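Local structure of cryptochrome DASH (Arabidopsis thaliana, 2VTB) at residues L402-G407 with R444-F449. The protein repairs cyclobutane pyrimidine dimers in single-stranded DNA as a FAD- and folate-binding photolyase, binds DNA without sequence preference and may act as a photoreceptor. Sequence-based numbering, arbitrary orientation.
Sequences LVRDMG and REDRYF. With nucleotides of chain G.
R404 and D405, near the C-terminal end of helix 392-405, hold the loop 444-449 by a salt bridge and a tyrosine-carboxylate hydrogen bond. The contact lies in the FAD-binding domain, beside bound oligothymidylate. NH2 of R404 pairs with OD1 of D446 at 3.0 Å, the two planes tilted 31° apart. The extended R404 chain runs alongside Y448. Its CB meets CD1 of the Y448 ring at 3.8 Å, at the ring edge, and the guanidinium stands nearly perpendicular to that ring. One guanidinium face lies against the backbone of R447 and Y448, and NH1 bonds to the carbonyl of G436. Y448 reaches D405 because its chi1 of -179° turns the ring away from its own backbone N. Its OH donates to OD1 of D405 at 2.7 Å, and the carboxylate oxygen accepts through its syn lone pair. OD1 also accepts from the backbone N of K496, so two bonds grip it. A water bridges the other oxygen, OD2, to the carbonyl of F449. A phenylalanine in place of Y448 would probably leave D405 without this hydroxyl donor and the ring free of its polar tether. Beyond the contact, the loop meets DNA. The sugar of DT4 of chain G covers a face of the F449 ring, with C4' 3.5 Å above its centre. E445 OE1 accepts a weak bond from N3 of DT4. D446 and R447 each centre an inverse gamma turn. The loop, tied here to helix 392-405, touches the bound thymidylates, consistent with a DNA-contacting surface of the FAD-binding domain of a class-1 photolyase.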
ATOM      1  N   LEU A 402     -14.741  28.438   1.298  1.00 38.47           N
ATOM      2  CA  LEU A 402     -15.499  27.560   2.196  1.00 38.53           C
ATOM      3  C   LEU A 402     -14.728  27.236   3.475  1.00 38.91           C
ATOM      4  O   LEU A 402     -15.298  27.235   4.570  1.00 38.70           O
ATOM      5  CB  LEU A 402     -15.906  26.273   1.472  1.00 38.67           C
ATOM      6  CG  LEU A 402     -16.616  25.185   2.294  1.00 38.90           C
ATOM      7  CD1 LEU A 402     -17.709  24.516   1.486  1.00 38.96           C
ATOM      8  CD2 LEU A 402     -15.618  24.146   2.835  1.00 38.43           C
ATOM      9  N   VAL A 403     -13.433  26.967   3.335  1.00 39.21           N
ATOM     10  CA  VAL A 403     -12.600  26.607   4.482  1.00 39.67           C
ATOM     11  C   VAL A 403     -12.306  27.819   5.361  1.00 40.13           C
ATOM     12  O   VAL A 403     -12.506  27.776   6.569  1.00 40.47           O
ATOM     13  CB  VAL A 403     -11.272  25.957   4.033  1.00 39.49           C
ATOM     14  CG1 VAL A 403     -10.300  25.803   5.215  1.00 39.24           C
ATOM     15  CG2 VAL A 403     -11.545  24.617   3.363  1.00 39.53           C
ATOM     16  N   ARG A 404     -11.855  28.903   4.748  1.00 40.81           N
ATOM     17  CA  ARG A 404     -11.272  30.019   5.495  1.00 41.29           C
ATOM     18  C   ARG A 404     -12.263  31.138   5.790  1.00 41.09           C
ATOM     19  O   ARG A 404     -12.336  31.610   6.931  1.00 41.47           O
ATOM     20  CB  ARG A 404     -10.031  30.540   4.761  1.00 41.77           C
ATOM     21  CG  ARG A 404      -8.925  29.497   4.701  1.00 42.98           C
ATOM     22  CD  ARG A 404      -7.875  29.784   3.645  1.00 46.16           C
ATOM     23  NE  ARG A 404      -7.092  28.579   3.347  1.00 47.27           N
ATOM     24  CZ  ARG A 404      -6.080  28.126   4.087  1.00 48.01           C
ATOM     25  NH1 ARG A 404      -5.451  27.017   3.725  1.00 48.12           N
ATOM     26  NH2 ARG A 404      -5.689  28.768   5.189  1.00 49.27           N
ATOM     27  N   ASP A 405     -13.039  31.554   4.792  1.00 40.81           N
ATOM     28  CA  ASP A 405     -14.022  32.619   5.000  1.00 40.67           C
ATOM     29  C   ASP A 405     -15.273  32.125   5.728  1.00 40.64           C
ATOM     30  O   ASP A 405     -15.760  32.794   6.632  1.00 40.14           O
ATOM     31  CB  ASP A 405     -14.388  33.297   3.682  1.00 40.72           C
ATOM     32  CG  ASP A 405     -13.191  33.982   3.040  1.00 40.61           C
ATOM     33  OD1 ASP A 405     -12.749  35.020   3.568  1.00 39.68           O
ATOM     34  OD2 ASP A 405     -12.696  33.476   2.019  1.00 38.98           O
ATOM     35  N   MET A 406     -15.781  30.955   5.352  1.00 40.74           N
ATOM     36  CA  MET A 406     -16.978  30.404   5.997  1.00 41.29           C
ATOM     37  C   MET A 406     -16.642  29.555   7.229  1.00 40.93           C
ATOM     38  O   MET A 406     -17.479  29.403   8.118  1.00 40.87           O
ATOM     39  CB  MET A 406     -17.801  29.580   5.004  1.00 41.33           C
ATOM     40  CG  MET A 406     -18.169  30.335   3.744  1.00 42.06           C
ATOM     41  SD  MET A 406     -19.226  29.399   2.623  1.00 44.14           S
ATOM     42  CE  MET A 406     -20.792  29.624   3.435  1.00 42.87           C
ATOM     43  N   GLY A 407     -15.432  29.001   7.277  1.00 40.56           N
ATOM     44  CA  GLY A 407     -15.002  28.179   8.413  1.00 40.60           C
ATOM     45  C   GLY A 407     -15.619  26.789   8.445  1.00 40.33           C
ATOM     46  O   GLY A 407     -15.720  26.177   9.505  1.00 40.36           O
ATOM     47  N   ARG A 444       3.899  23.784   5.963  1.00 60.29           N
ATOM     48  CA  ARG A 444       2.862  24.768   6.268  1.00 60.11           C
ATOM     49  C   ARG A 444       2.952  26.038   5.417  1.00 59.89           C
ATOM     50  O   ARG A 444       3.976  26.721   5.408  1.00 60.25           O
ATOM     51  CB  ARG A 444       2.930  25.152   7.750  1.00 60.19           C
ATOM     52  N   GLU A 445       1.868  26.336   4.707  1.00 59.31           N
ATOM     53  CA  GLU A 445       1.697  27.608   4.012  1.00 58.68           C
ATOM     54  C   GLU A 445       0.238  28.015   4.181  1.00 57.71           C
ATOM     55  O   GLU A 445      -0.653  27.177   4.033  1.00 58.01           O
ATOM     56  CB  GLU A 445       2.038  27.450   2.526  1.00 58.87           C
ATOM     57  CG  GLU A 445       2.174  28.766   1.756  1.00 59.75           C
ATOM     58  CD  GLU A 445       3.545  29.419   1.898  1.00 60.55           C
ATOM     59  OE1 GLU A 445       3.608  30.666   1.899  1.00 60.57           O
ATOM     60  OE2 GLU A 445       4.560  28.693   1.994  1.00 61.48           O
ATOM     61  N   ASP A 446      -0.008  29.285   4.498  1.00 56.40           N
ATOM     62  CA  ASP A 446      -1.373  29.786   4.701  1.00 55.37           C
ATOM     63  C   ASP A 446      -1.960  30.245   3.361  1.00 53.96           C
ATOM     64  O   ASP A 446      -1.907  31.433   3.029  1.00 53.88           O
ATOM     65  CB  ASP A 446      -1.370  30.932   5.726  1.00 55.54           C
ATOM     66  CG  ASP A 446      -2.771  31.462   6.038  1.00 56.47           C
ATOM     67  OD1 ASP A 446      -3.739  31.103   5.328  1.00 57.64           O
ATOM     68  OD2 ASP A 446      -2.900  32.252   7.000  1.00 57.35           O
ATOM     69  N   ARG A 447      -2.545  29.304   2.620  1.00 52.06           N
ATOM     70  CA  ARG A 447      -2.992  29.548   1.242  1.00 50.95           C
ATOM     71  C   ARG A 447      -4.370  30.229   1.153  1.00 49.09           C
ATOM     72  O   ARG A 447      -5.316  29.687   0.580  1.00 48.74           O
ATOM     73  CB  ARG A 447      -3.003  28.232   0.453  1.00 50.90           C
ATOM     74  CG  ARG A 447      -1.682  27.486   0.501  1.00 51.89           C
ATOM     75  CD  ARG A 447      -1.602  26.353  -0.515  1.00 52.45           C
ATOM     76  NE  ARG A 447      -0.271  25.750  -0.510  1.00 53.42           N
ATOM     77  CZ  ARG A 447       0.814  26.292  -1.065  1.00 54.92           C
ATOM     78  NH1 ARG A 447       0.752  27.462  -1.697  1.00 55.95           N
ATOM     79  NH2 ARG A 447       1.980  25.659  -0.987  1.00 55.21           N
ATOM     80  N   TYR A 448      -4.469  31.431   1.706  1.00 47.45           N
ATOM     81  CA  TYR A 448      -5.698  32.215   1.623  1.00 46.04           C
ATOM     82  C   TYR A 448      -5.757  32.991   0.306  1.00 45.27           C
ATOM     83  O   TYR A 448      -4.831  33.730  -0.022  1.00 45.33           O
ATOM     84  CB  TYR A 448      -5.793  33.189   2.798  1.00 45.70           C
ATOM     85  CG  TYR A 448      -7.056  34.012   2.780  1.00 45.06           C
ATOM     86  CD1 TYR A 448      -8.216  33.557   3.409  1.00 45.32           C
ATOM     87  CD2 TYR A 448      -7.108  35.235   2.113  1.00 44.62           C
ATOM     88  CE1 TYR A 448      -9.395  34.302   3.377  1.00 44.62           C
ATOM     89  CE2 TYR A 448      -8.275  35.989   2.083  1.00 44.81           C
ATOM     90  CZ  TYR A 448      -9.418  35.518   2.716  1.00 44.98           C
ATOM     91  OH  TYR A 448     -10.579  36.268   2.690  1.00 44.73           O
ATOM     92  N   PHE A 449      -6.858  32.827  -0.427  1.00 44.30           N
ATOM     93  CA  PHE A 449      -7.129  33.576  -1.657  1.00 43.52           C
ATOM     94  C   PHE A 449      -8.003  34.810  -1.367  1.00 43.11           C
ATOM     95  O   PHE A 449      -9.079  34.692  -0.774  1.00 43.13           O
ATOM     96  CB  PHE A 449      -7.874  32.694  -2.666  1.00 43.36           C
ATOM     97  CG  PHE A 449      -7.026  31.652  -3.324  1.00 43.00           C
ATOM     98  CD1 PHE A 449      -6.768  31.715  -4.688  1.00 43.69           C
ATOM     99  CD2 PHE A 449      -6.515  30.585  -2.598  1.00 42.81           C
ATOM    100  CE1 PHE A 449      -6.001  30.741  -5.316  1.00 43.06           C
ATOM    101  CE2 PHE A 449      -5.743  29.613  -3.216  1.00 43.11           C
ATOM    102  CZ  PHE A 449      -5.486  29.692  -4.579  1.00 43.19           C
TER
ATOM    103  P    DT G   4      -1.226  32.216  -7.367  1.00 43.74           P
ATOM    104  OP1  DT G   4      -2.187  33.012  -8.151  1.00 44.13           O
ATOM    105  OP2  DT G   4       0.210  32.568  -7.408  1.00 44.10           O
ATOM    106  O5'  DT G   4      -1.607  32.187  -5.822  1.00 45.02           O
ATOM    107  C5'  DT G   4      -2.908  31.848  -5.377  1.00 45.40           C
ATOM    108  C4'  DT G   4      -3.005  32.077  -3.882  1.00 45.71           C
ATOM    109  O4'  DT G   4      -2.094  31.185  -3.200  1.00 46.92           O
ATOM    110  C3'  DT G   4      -2.635  33.483  -3.422  1.00 45.22           C
ATOM    111  O3'  DT G   4      -3.810  34.271  -3.321  1.00 43.22           O
ATOM    112  C2'  DT G   4      -2.003  33.275  -2.057  1.00 46.21           C
ATOM    113  C1'  DT G   4      -1.565  31.818  -2.049  1.00 48.14           C
ATOM    114  N1   DT G   4      -0.062  31.706  -2.034  1.00 49.35           N
ATOM    115  C2   DT G   4       0.599  31.572  -0.824  1.00 50.29           C
ATOM    116  O2   DT G   4       0.037  31.528   0.256  1.00 50.32           O
ATOM    117  N3   DT G   4       1.966  31.478  -0.921  1.00 50.65           N
ATOM    118  C4   DT G   4       2.714  31.513  -2.085  1.00 49.81           C
ATOM    119  O4   DT G   4       3.934  31.430  -2.060  1.00 50.00           O
ATOM    120  C5   DT G   4       1.967  31.659  -3.314  1.00 49.95           C
ATOM    121  C7   DT G   4       2.671  31.868  -4.624  1.00 49.65           C
ATOM    122  C6   DT G   4       0.632  31.751  -3.231  1.00 49.63           C
ATOM    123  O5'  DT G   1       6.916  23.897   0.550  1.00 54.16           O
ATOM    124  C5'  DT G   1       6.716  23.087  -0.606  1.00 52.80           C
ATOM    125  C4'  DT G   1       5.802  23.768  -1.618  1.00 51.41           C
ATOM    126  O4'  DT G   1       5.478  25.120  -1.179  1.00 52.28           O
ATOM    127  C3'  DT G   1       6.382  23.932  -3.023  1.00 49.67           C
ATOM    128  O3'  DT G   1       5.374  23.817  -4.003  1.00 45.08           O
ATOM    129  C2'  DT G   1       6.910  25.361  -3.002  1.00 50.83           C
ATOM    130  C1'  DT G   1       5.788  26.035  -2.215  1.00 51.83           C
ATOM    131  N1   DT G   1       6.114  27.364  -1.596  1.00 52.19           N
ATOM    132  C2   DT G   1       5.173  28.378  -1.644  1.00 52.50           C
ATOM    133  O2   DT G   1       4.078  28.256  -2.168  1.00 52.40           O
ATOM    134  N3   DT G   1       5.555  29.549  -1.036  1.00 52.28           N
ATOM    135  C4   DT G   1       6.772  29.802  -0.421  1.00 52.33           C
ATOM    136  O4   DT G   1       7.019  30.891   0.088  1.00 52.13           O
ATOM    137  C5   DT G   1       7.711  28.704  -0.403  1.00 52.62           C
ATOM    138  C7   DT G   1       9.103  28.895   0.127  1.00 52.30           C
ATOM    139  C6   DT G   1       7.340  27.550  -0.978  1.00 52.41           C
ATOM    140  P    DT G   5      -3.825  35.844  -3.591  1.00 43.88           P
ATOM    141  OP1  DT G   5      -5.239  36.254  -3.446  1.00 42.98           O
ATOM    142  OP2  DT G   5      -3.116  36.123  -4.861  1.00 43.04           O
ATOM    143  O5'  DT G   5      -2.953  36.440  -2.387  1.00 42.95           O
ATOM    144  C5'  DT G   5      -3.498  36.549  -1.067  1.00 43.90           C
ATOM    145  C4'  DT G   5      -4.064  37.933  -0.807  1.00 44.44           C
ATOM    146  O4'  DT G   5      -4.655  37.959   0.521  1.00 45.43           O
ATOM    147  C3'  DT G   5      -3.048  39.077  -0.841  1.00 44.72           C
ATOM    148  O3'  DT G   5      -3.617  40.261  -1.392  1.00 44.71           O
ATOM    149  C2'  DT G   5      -2.726  39.284   0.627  1.00 45.29           C
ATOM    150  C1'  DT G   5      -4.080  39.021   1.271  1.00 45.40           C
ATOM    151  N1   DT G   5      -3.933  38.668   2.719  1.00 45.20           N
ATOM    152  C2   DT G   5      -4.110  39.649   3.679  1.00 45.71           C
ATOM    153  O2   DT G   5      -4.408  40.803   3.427  1.00 46.13           O
ATOM    154  N3   DT G   5      -3.938  39.226   4.972  1.00 45.65           N
ATOM    155  C4   DT G   5      -3.602  37.952   5.393  1.00 45.65           C
ATOM    156  O4   DT G   5      -3.474  37.684   6.584  1.00 46.19           O
ATOM    157  C5   DT G   5      -3.427  36.974   4.343  1.00 45.60           C
ATOM    158  C7   DT G   5      -3.358  35.515   4.682  1.00 45.76           C
ATOM    159  C6   DT G   5      -3.581  37.376   3.072  1.00 45.18           C
TER
HETATM  160  O   HOH W   1      -6.753  27.520   0.075  1.00 41.28           O
HETATM  161  O   HOH W   2     -10.653  32.799   0.360  1.00 38.46           O